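Local coordinates for molybdenum ABC transporter, periplasmic molybdenum-binding protein (Vibrio cholerae, PDB 4RXL) that binds tungstate and probably serves as the periplasmic molybdate- and tungstate-binding component of a ModABC-type ABC transporter, at residues 107-121 and 142-156. Sequence-based numbering, arbitrary orientation.
Sequences WQTALADSRLAVAQV and ELESRLAQTNNVRLA. With WO4 (tungstate(VI)ion), chain B.
One face of the W107 indole carries L143 CD1, a CH-pi contact 4.0 Å from the centroid of the six-membered ring, while NE1 donates to the L101 carbonyl. Between these helix ends and the tungstate site, strands 116-119 and 147-150 pair in parallel, in a lobe of the periplasmic binding protein fold. The R146 guanidinium lies edge-on to Q108 OE1: NE (3.0 Å) and NH2 both donate to that one oxygen nearly in the guanidinium plane, the amide plane turned 43° away. Bends at chi2 and chi3 bring the guanidinium to the C-terminal end of helix 104-111, where NH2 adds a weak bond to A112 O. In the ladder, L116 N donates to R146 O, A148 N to L116 O, V118 N to A148 O, T150 N to V118 O and Q120 N to T150 O. L116 and L147 lie side by side on one face, CD2 to CD2 4.1 Å; on the other, A117 CB packs against A156 of helix 153-161. R115, extended from CG to NE, brings NH1 2.8 Å from L147 O, above that carbonyl's plane. Q149 OE1 accepts from V121 N. N152 OD1 caps helix 153-161 through L155 N, and V153 N donates to tungstate O1 at 2.6 Å.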
ATOM      1  N   TRP A 107       9.849 -22.118   3.253  1.00 41.12           N
ATOM      2  CA  TRP A 107      10.116 -20.865   2.529  1.00 36.14           C
ATOM      3  C   TRP A 107      11.287 -21.043   1.561  1.00 34.75           C
ATOM      4  O   TRP A 107      11.214 -20.618   0.423  1.00 40.80           O
ATOM      5  CB  TRP A 107      10.449 -19.715   3.476  1.00 32.26           C
ATOM      6  CG  TRP A 107       9.312 -19.109   4.181  1.00 33.58           C
ATOM      7  CD1 TRP A 107       8.825 -19.466   5.392  1.00 32.08           C
ATOM      8  CD2 TRP A 107       8.533 -17.992   3.747  1.00 31.30           C
ATOM      9  NE1 TRP A 107       7.768 -18.653   5.745  1.00 31.88           N
ATOM     10  CE2 TRP A 107       7.563 -17.745   4.746  1.00 26.69           C
ATOM     11  CE3 TRP A 107       8.534 -17.184   2.595  1.00 28.47           C
ATOM     12  CZ2 TRP A 107       6.629 -16.702   4.653  1.00 30.48           C
ATOM     13  CZ3 TRP A 107       7.588 -16.147   2.501  1.00 30.94           C
ATOM     14  CH2 TRP A 107       6.649 -15.929   3.520  1.00 27.20           C
ATOM     15  N   GLN A 108      12.360 -21.696   1.995  1.00 41.81           N
ATOM     16  CA  GLN A 108      13.542 -21.806   1.146  1.00 45.72           C
ATOM     17  C   GLN A 108      13.307 -22.767  -0.023  1.00 48.05           C
ATOM     18  O   GLN A 108      13.908 -22.610  -1.080  1.00 55.82           O
ATOM     19  CB  GLN A 108      14.778 -22.187   1.975  1.00 65.78           C
ATOM     20  CG  GLN A 108      14.973 -21.305   3.215  1.00 88.39           C
ATOM     21  CD  GLN A 108      16.376 -20.732   3.368  1.00 97.22           C
ATOM     22  OE1 GLN A 108      16.924 -20.121   2.445  1.00 81.93           O
ATOM     23  NE2 GLN A 108      16.949 -20.895   4.558  1.00 86.98           N
ATOM     24  N   THR A 109      12.425 -23.743   0.168  1.00 44.34           N
ATOM     25  CA  THR A 109      11.999 -24.658  -0.894  1.00 43.19           C
ATOM     26  C   THR A 109      11.152 -23.975  -1.971  1.00 46.65           C
ATOM     27  O   THR A 109      11.364 -24.210  -3.160  1.00 53.30           O
ATOM     28  CB  THR A 109      11.204 -25.849  -0.316  1.00 53.78           C
ATOM     29  OG1 THR A 109      12.077 -26.672   0.468  1.00 55.98           O
ATOM     30  CG2 THR A 109      10.595 -26.705  -1.426  1.00 46.40           C
ATOM     31  N   ALA A 110      10.183 -23.170  -1.556  1.00 39.44           N
ATOM     32  CA  ALA A 110       9.368 -22.404  -2.485  1.00 48.09           C
ATOM     33  C   ALA A 110      10.171 -21.354  -3.248  1.00 42.10           C
ATOM     34  O   ALA A 110       9.915 -21.110  -4.398  1.00 41.44           O
ATOM     35  CB  ALA A 110       8.222 -21.735  -1.748  1.00 41.68           C
ATOM     36  N   LEU A 111      11.077 -20.693  -2.549  1.00 37.41           N
ATOM     37  CA  LEU A 111      11.960 -19.719  -3.146  1.00 37.58           C
ATOM     38  C   LEU A 111      12.940 -20.368  -4.089  1.00 42.21           C
ATOM     39  O   LEU A 111      13.192 -19.856  -5.148  1.00 53.27           O
ATOM     40  CB  LEU A 111      12.694 -18.904  -2.102  1.00 36.60           C
ATOM     41  CG  LEU A 111      11.806 -17.929  -1.308  1.00 31.56           C
ATOM     42  CD1 LEU A 111      12.565 -17.209  -0.221  1.00 41.17           C
ATOM     43  CD2 LEU A 111      11.120 -16.937  -2.236  1.00 33.94           C
ATOM     44  N   ALA A 112      13.470 -21.515  -3.697  1.00 39.84           N
ATOM     45  CA  ALA A 112      14.415 -22.197  -4.556  1.00 43.68           C
ATOM     46  C   ALA A 112      15.614 -21.272  -4.774  1.00 42.57           C
ATOM     47  O   ALA A 112      16.309 -20.944  -3.842  1.00 47.15           O
ATOM     48  CB  ALA A 112      13.744 -22.596  -5.859  1.00 46.02           C
ATOM     49  N   ASP A 113      15.883 -20.922  -6.021  1.00 42.19           N
ATOM     50  CA  ASP A 113      17.029 -20.129  -6.372  1.00 43.46           C
ATOM     51  C   ASP A 113      16.636 -18.678  -6.632  1.00 44.10           C
ATOM     52  O   ASP A 113      17.367 -17.949  -7.249  1.00 48.88           O
ATOM     53  CB  ASP A 113      17.683 -20.700  -7.620  1.00 48.71           C
ATOM     54  CG  ASP A 113      18.134 -22.147  -7.451  1.00 67.45           C
ATOM     55  OD1 ASP A 113      19.076 -22.391  -6.687  1.00 84.84           O
ATOM     56  OD2 ASP A 113      17.567 -23.020  -8.126  1.00 74.99           O
ATOM     57  N   SER A 114      15.431 -18.309  -6.234  1.00 41.80           N
ATOM     58  CA  SER A 114      14.911 -16.956  -6.427  1.00 35.44           C
ATOM     59  C   SER A 114      14.791 -16.144  -5.126  1.00 42.57           C
ATOM     60  O   SER A 114      15.083 -16.602  -4.047  1.00 40.98           O
ATOM     61  CB  SER A 114      13.577 -16.981  -7.153  1.00 42.35           C
ATOM     62  OG  SER A 114      13.661 -17.564  -8.445  1.00 43.78           O
ATOM     63  N   ARG A 115      14.382 -14.900  -5.272  1.00 33.97           N
ATOM     64  CA  ARG A 115      14.190 -13.988  -4.146  1.00 29.31           C
ATOM     65  C   ARG A 115      12.720 -13.649  -3.856  1.00 28.58           C
ATOM     66  O   ARG A 115      11.883 -13.659  -4.750  1.00 29.89           O
ATOM     67  CB  ARG A 115      14.972 -12.709  -4.422  1.00 33.31           C
ATOM     68  CG  ARG A 115      16.472 -12.888  -4.402  1.00 38.39           C
ATOM     69  CD  ARG A 115      17.197 -11.573  -4.600  1.00 35.89           C
ATOM     70  NE  ARG A 115      18.622 -11.747  -4.313  1.00 38.29           N
ATOM     71  CZ  ARG A 115      19.221 -11.512  -3.140  1.00 55.51           C
ATOM     72  NH1 ARG A 115      18.548 -11.050  -2.082  1.00 49.24           N
ATOM     73  NH2 ARG A 115      20.530 -11.730  -3.031  1.00 72.81           N
ATOM     74  N   LEU A 116      12.418 -13.359  -2.596  1.00 26.03           N
ATOM     75  CA  LEU A 116      11.079 -12.948  -2.180  1.00 25.09           C
ATOM     76  C   LEU A 116      10.858 -11.477  -2.519  1.00 22.55           C
ATOM     77  O   LEU A 116      11.607 -10.607  -2.049  1.00 24.48           O
ATOM     78  CB  LEU A 116      10.917 -13.145  -0.665  1.00 28.40           C
ATOM     79  CG  LEU A 116       9.603 -12.792   0.018  1.00 23.32           C
ATOM     80  CD1 LEU A 116       8.430 -13.628  -0.467  1.00 26.17           C
ATOM     81  CD2 LEU A 116       9.785 -12.960   1.527  1.00 27.76           C
ATOM     82  N   ALA A 117       9.835 -11.195  -3.320  1.00 21.79           N
ATOM     83  CA  ALA A 117       9.536  -9.817  -3.714  1.00 21.56           C
ATOM     84  C   ALA A 117       8.840  -9.085  -2.585  1.00 19.97           C
ATOM     85  O   ALA A 117       7.772  -9.501  -2.117  1.00 20.71           O
ATOM     86  CB  ALA A 117       8.683  -9.781  -4.968  1.00 20.16           C
ATOM     87  N   VAL A 118       9.440  -7.988  -2.146  1.00 22.31           N
ATOM     88  CA  VAL A 118       8.843  -7.131  -1.128  1.00 17.49           C
ATOM     89  C   VAL A 118       9.206  -5.685  -1.412  1.00 19.08           C
ATOM     90  O   VAL A 118      10.200  -5.433  -2.113  1.00 19.87           O
ATOM     91  CB  VAL A 118       9.342  -7.458   0.295  1.00 21.27           C
ATOM     92  CG1 VAL A 118       8.978  -8.885   0.689  1.00 26.89           C
ATOM     93  CG2 VAL A 118      10.847  -7.212   0.428  1.00 23.32           C
ATOM     94  N   ALA A 119       8.402  -4.749  -0.896  1.00 18.00           N
ATOM     95  CA  ALA A 119       8.802  -3.335  -0.942  1.00 20.06           C
ATOM     96  C   ALA A 119       9.889  -3.092   0.114  1.00 20.33           C
ATOM     97  O   ALA A 119      10.056  -3.899   1.031  1.00 19.77           O
ATOM     98  CB  ALA A 119       7.637  -2.397  -0.756  1.00 18.84           C
ATOM     99  N   GLN A 120      10.674  -2.029  -0.064  1.00 19.85           N
ATOM    100  CA  GLN A 120      11.814  -1.734   0.810  1.00 20.90           C
ATOM    101  C   GLN A 120      11.359  -1.810   2.274  1.00 20.14           C
ATOM    102  O   GLN A 120      10.486  -1.085   2.693  1.00 20.68           O
ATOM    103  CB  GLN A 120      12.411  -0.348   0.496  1.00 22.32           C
ATOM    104  CG  GLN A 120      13.910  -0.209   0.787  1.00 30.82           C
ATOM    105  CD  GLN A 120      14.223  -0.159   2.271  1.00 62.15           C
ATOM    106  OE1 GLN A 120      13.612   0.623   3.012  1.00 41.94           O
ATOM    107  NE2 GLN A 120      15.166  -1.000   2.722  1.00 38.91           N
ATOM    108  N   VAL A 121      12.009  -2.683   3.034  1.00 17.42           N
ATOM    109  CA  VAL A 121      11.497  -3.100   4.347  1.00 18.65           C
ATOM    110  C   VAL A 121      11.692  -2.100   5.474  1.00 20.73           C
ATOM    111  O   VAL A 121      11.067  -2.236   6.529  1.00 24.15           O
ATOM    112  CB  VAL A 121      12.073  -4.465   4.788  1.00 22.34           C
ATOM    113  CG1 VAL A 121      11.721  -5.567   3.801  1.00 23.44           C
ATOM    114  CG2 VAL A 121      13.581  -4.395   4.975  1.00 24.71           C
ATOM    115  N   GLU A 142      16.468 -15.862   8.539  1.00 46.68           N
ATOM    116  CA  GLU A 142      16.693 -16.672   7.330  1.00 37.15           C
ATOM    117  C   GLU A 142      16.369 -15.963   5.999  1.00 46.12           C
ATOM    118  O   GLU A 142      17.086 -16.128   5.022  1.00 52.75           O
ATOM    119  CB  GLU A 142      15.872 -17.965   7.399  1.00 43.04           C
ATOM    120  CG  GLU A 142      16.432 -19.020   8.354  1.00 52.27           C
ATOM    121  CD  GLU A 142      15.691 -19.113   9.679  1.00 68.36           C
ATOM    122  OE1 GLU A 142      14.896 -18.212  10.000  1.00 50.25           O
ATOM    123  OE2 GLU A 142      15.907 -20.106  10.403  1.00 67.71           O
ATOM    124  N   LEU A 143      15.283 -15.198   5.966  1.00 38.07           N
ATOM    125  CA  LEU A 143      14.807 -14.556   4.737  1.00 34.00           C
ATOM    126  C   LEU A 143      15.392 -13.174   4.497  1.00 31.58           C
ATOM    127  O   LEU A 143      15.327 -12.676   3.378  1.00 34.93           O
ATOM    128  CB  LEU A 143      13.281 -14.411   4.785  1.00 28.51           C
ATOM    129  CG  LEU A 143      12.496 -15.713   4.706  1.00 44.11           C
ATOM    130  CD1 LEU A 143      11.017 -15.411   4.861  1.00 45.24           C
ATOM    131  CD2 LEU A 143      12.761 -16.446   3.404  1.00 58.53           C
ATOM    132  N   GLU A 144      15.889 -12.545   5.559  1.00 35.00           N
ATOM    133  CA  GLU A 144      16.644 -11.293   5.513  1.00 31.84           C
ATOM    134  C   GLU A 144      17.516 -11.172   4.244  1.00 32.44           C
ATOM    135  O   GLU A 144      17.514 -10.149   3.562  1.00 32.99           O
ATOM    136  CB  GLU A 144      17.551 -11.267   6.756  1.00 58.68           C
ATOM    137  CG  GLU A 144      18.645 -10.210   6.806  1.00 69.44           C
ATOM    138  CD  GLU A 144      18.155  -8.893   7.364  1.00 59.68           C
ATOM    139  OE1 GLU A 144      18.408  -8.632   8.560  1.00 69.49           O
ATOM    140  OE2 GLU A 144      17.515  -8.127   6.615  1.00 81.83           O
ATOM    141  N   SER A 145      18.256 -12.237   3.938  1.00 33.46           N
ATOM    142  CA  SER A 145      19.235 -12.207   2.859  1.00 41.82           C
ATOM    143  C   SER A 145      18.704 -12.662   1.493  1.00 40.44           C
ATOM    144  O   SER A 145      19.497 -12.804   0.550  1.00 38.30           O
ATOM    145  CB  SER A 145      20.427 -13.086   3.256  1.00 41.15           C
ATOM    146  OG  SER A 145      20.026 -14.437   3.489  1.00 42.47           O
ATOM    147  N   ARG A 146      17.385 -12.875   1.384  1.00 34.70           N
ATOM    148  CA  ARG A 146      16.776 -13.502   0.204  1.00 34.66           C
ATOM    149  C   ARG A 146      15.636 -12.644  -0.334  1.00 31.26           C
ATOM    150  O   ARG A 146      14.701 -13.172  -0.921  1.00 30.42           O
ATOM    151  CB  ARG A 146      16.211 -14.894   0.546  1.00 34.09           C
ATOM    152  CG  ARG A 146      17.162 -15.842   1.264  1.00 46.61           C
ATOM    153  CD  ARG A 146      17.947 -16.710   0.303  1.00 53.28           C
ATOM    154  NE  ARG A 146      17.425 -18.081   0.259  1.00 78.71           N
ATOM    155  CZ  ARG A 146      16.848 -18.663  -0.795  1.00 80.80           C
ATOM    156  NH1 ARG A 146      16.692 -18.017  -1.950  1.00 58.62           N
ATOM    157  NH2 ARG A 146      16.430 -19.923  -0.693  1.00 64.64           N
ATOM    158  N   LEU A 147      15.721 -11.329  -0.127  1.00 28.63           N
ATOM    159  CA  LEU A 147      14.708 -10.385  -0.595  1.00 24.98           C
ATOM    160  C   LEU A 147      15.102  -9.725  -1.915  1.00 28.65           C
ATOM    161  O   LEU A 147      16.272  -9.426  -2.145  1.00 36.69           O
ATOM    162  CB  LEU A 147      14.498  -9.264   0.435  1.00 26.72           C
ATOM    163  CG  LEU A 147      14.273  -9.683   1.884  1.00 29.46           C
ATOM    164  CD1 LEU A 147      14.268  -8.458   2.779  1.00 30.13           C
ATOM    165  CD2 LEU A 147      12.972 -10.462   2.024  1.00 32.99           C
ATOM    166  N   ALA A 148      14.098  -9.460  -2.754  1.00 29.37           N
ATOM    167  CA  ALA A 148      14.215  -8.516  -3.848  1.00 25.85           C
ATOM    168  C   ALA A 148      13.379  -7.311  -3.457  1.00 25.77           C
ATOM    169  O   ALA A 148      12.147  -7.352  -3.512  1.00 22.72           O
ATOM    170  CB  ALA A 148      13.735  -9.130  -5.154  1.00 27.87           C
ATOM    171  N   GLN A 149      14.047  -6.263  -2.982  1.00 22.73           N
ATOM    172  CA  GLN A 149      13.336  -5.116  -2.416  1.00 23.05           C
ATOM    173  C   GLN A 149      13.099  -4.078  -3.498  1.00 22.21           C
ATOM    174  O   GLN A 149      13.997  -3.739  -4.249  1.00 26.91           O
ATOM    175  CB  GLN A 149      14.104  -4.483  -1.260  1.00 25.04           C
ATOM    176  CG  GLN A 149      14.346  -5.421  -0.088  1.00 22.48           C
ATOM    177  CD  GLN A 149      14.962  -4.712   1.115  1.00 27.72           C
ATOM    178  OE1 GLN A 149      14.364  -3.785   1.694  1.00 24.16           O
ATOM    179  NE2 GLN A 149      16.155  -5.149   1.501  1.00 31.18           N
ATOM    180  N   THR A 150      11.861  -3.591  -3.561  1.00 21.23           N
ATOM    181  CA  THR A 150      11.440  -2.646  -4.580  1.00 19.32           C
ATOM    182  C   THR A 150      11.019  -1.320  -3.957  1.00 18.22           C
ATOM    183  O   THR A 150      10.743  -1.230  -2.749  1.00 20.83           O
ATOM    184  CB  THR A 150      10.250  -3.217  -5.368  1.00 20.43           C
ATOM    185  OG1 THR A 150       9.134  -3.367  -4.481  1.00 21.10           O
ATOM    186  CG2 THR A 150      10.614  -4.536  -5.977  1.00 24.47           C
ATOM    187  N   ASN A 151      10.959  -0.267  -4.783  1.00 20.59           N
ATOM    188  CA  ASN A 151      10.594   1.067  -4.268  1.00 19.05           C
ATOM    189  C   ASN A 151       9.129   1.250  -3.852  1.00 16.76           C
ATOM    190  O   ASN A 151       8.787   2.220  -3.146  1.00 19.71           O
ATOM    191  CB  ASN A 151      10.908   2.153  -5.305  1.00 20.03           C
ATOM    192  CG  ASN A 151      12.370   2.292  -5.577  1.00 28.52           C
ATOM    193  OD1 ASN A 151      13.190   1.607  -4.986  1.00 36.14           O
ATOM    194  ND2 ASN A 151      12.707   3.160  -6.508  1.00 32.10           N
ATOM    195  N   ASN A 152       8.243   0.359  -4.302  1.00 16.61           N
ATOM    196  CA  ASN A 152       6.853   0.383  -3.879  1.00 14.21           C
ATOM    197  C   ASN A 152       6.227  -0.973  -4.083  1.00 15.43           C
ATOM    198  O   ASN A 152       6.832  -1.837  -4.741  1.00 15.26           O
ATOM    199  CB  ASN A 152       6.070   1.512  -4.576  1.00 14.83           C
ATOM    200  CG  ASN A 152       5.889   1.294  -6.049  1.00 14.81           C
ATOM    201  OD1 ASN A 152       5.286   0.287  -6.471  1.00 17.96           O
ATOM    202  ND2 ASN A 152       6.320   2.239  -6.841  1.00 18.20           N
ATOM    203  N   VAL A 153       5.048  -1.159  -3.490  1.00 16.43           N
ATOM    204  CA  VAL A 153       4.410  -2.457  -3.496  1.00 14.36           C
ATOM    205  C   VAL A 153       3.992  -2.899  -4.899  1.00 15.35           C
ATOM    206  O   VAL A 153       3.970  -4.089  -5.170  1.00 17.70           O
ATOM    207  CB  VAL A 153       3.253  -2.493  -2.504  1.00 13.80           C
ATOM    208  CG1 VAL A 153       2.041  -1.739  -2.987  1.00 15.47           C
ATOM    209  CG2 VAL A 153       2.913  -3.935  -2.168  1.00 13.47           C
ATOM    210  N   ARG A 154       3.681  -1.975  -5.808  1.00 15.26           N
ATOM    211  CA  ARG A 154       3.309  -2.378  -7.146  1.00 17.03           C
ATOM    212  C   ARG A 154       4.496  -2.894  -7.947  1.00 19.08           C
ATOM    213  O   ARG A 154       4.328  -3.741  -8.819  1.00 21.64           O
ATOM    214  CB  ARG A 154       2.543  -1.255  -7.842  1.00 17.35           C
ATOM    215  CG  ARG A 154       1.175  -0.994  -7.209  1.00 16.47           C
ATOM    216  CD  ARG A 154       0.215  -2.158  -7.399  1.00 25.70           C
ATOM    217  NE  ARG A 154      -1.151  -1.939  -6.894  1.00 24.37           N
ATOM    218  CZ  ARG A 154      -2.150  -1.426  -7.603  1.00 27.04           C
ATOM    219  NH1 ARG A 154      -1.960  -1.048  -8.860  1.00 24.04           N
ATOM    220  NH2 ARG A 154      -3.353  -1.281  -7.045  1.00 26.24           N
ATOM    221  N   LEU A 155       5.697  -2.417  -7.641  1.00 15.96           N
ATOM    222  CA  LEU A 155       6.887  -2.940  -8.300  1.00 18.55           C
ATOM    223  C   LEU A 155       7.196  -4.338  -7.775  1.00 19.80           C
ATOM    224  O   LEU A 155       7.722  -5.161  -8.504  1.00 24.50           O
ATOM    225  CB  LEU A 155       8.062  -1.996  -8.105  1.00 18.46           C
ATOM    226  CG  LEU A 155       7.938  -0.656  -8.867  1.00 20.08           C
ATOM    227  CD1 LEU A 155       8.982   0.329  -8.361  1.00 25.41           C
ATOM    228  CD2 LEU A 155       8.048  -0.800 -10.381  1.00 19.23           C
ATOM    229  N   ALA A 156       6.883  -4.577  -6.495  1.00 17.05           N
ATOM    230  CA  ALA A 156       6.980  -5.926  -5.941  1.00 17.81           C
ATOM    231  C   ALA A 156       5.980  -6.852  -6.638  1.00 18.05           C
ATOM    232  O   ALA A 156       6.332  -7.962  -7.060  1.00 22.18           O
ATOM    233  CB  ALA A 156       6.717  -5.900  -4.441  1.00 18.25           C
TER
HETATM  234  W   WO4 B 301       2.926   1.347  -0.543  1.00 14.46           W
HETATM  235  O1  WO4 B 301       4.133   0.895  -2.088  1.00 15.60           O
HETATM  236  O2  WO4 B 301       3.057   0.085   1.062  1.00 18.95           O
HETATM  237  O3  WO4 B 301       3.360   3.251   0.105  1.00 14.10           O
HETATM  238  O4  WO4 B 301       0.957   1.271  -1.159  1.00 13.75           O
HETATM  239  O   HOH W   1      17.865  -9.723   0.814  1.00 34.97           O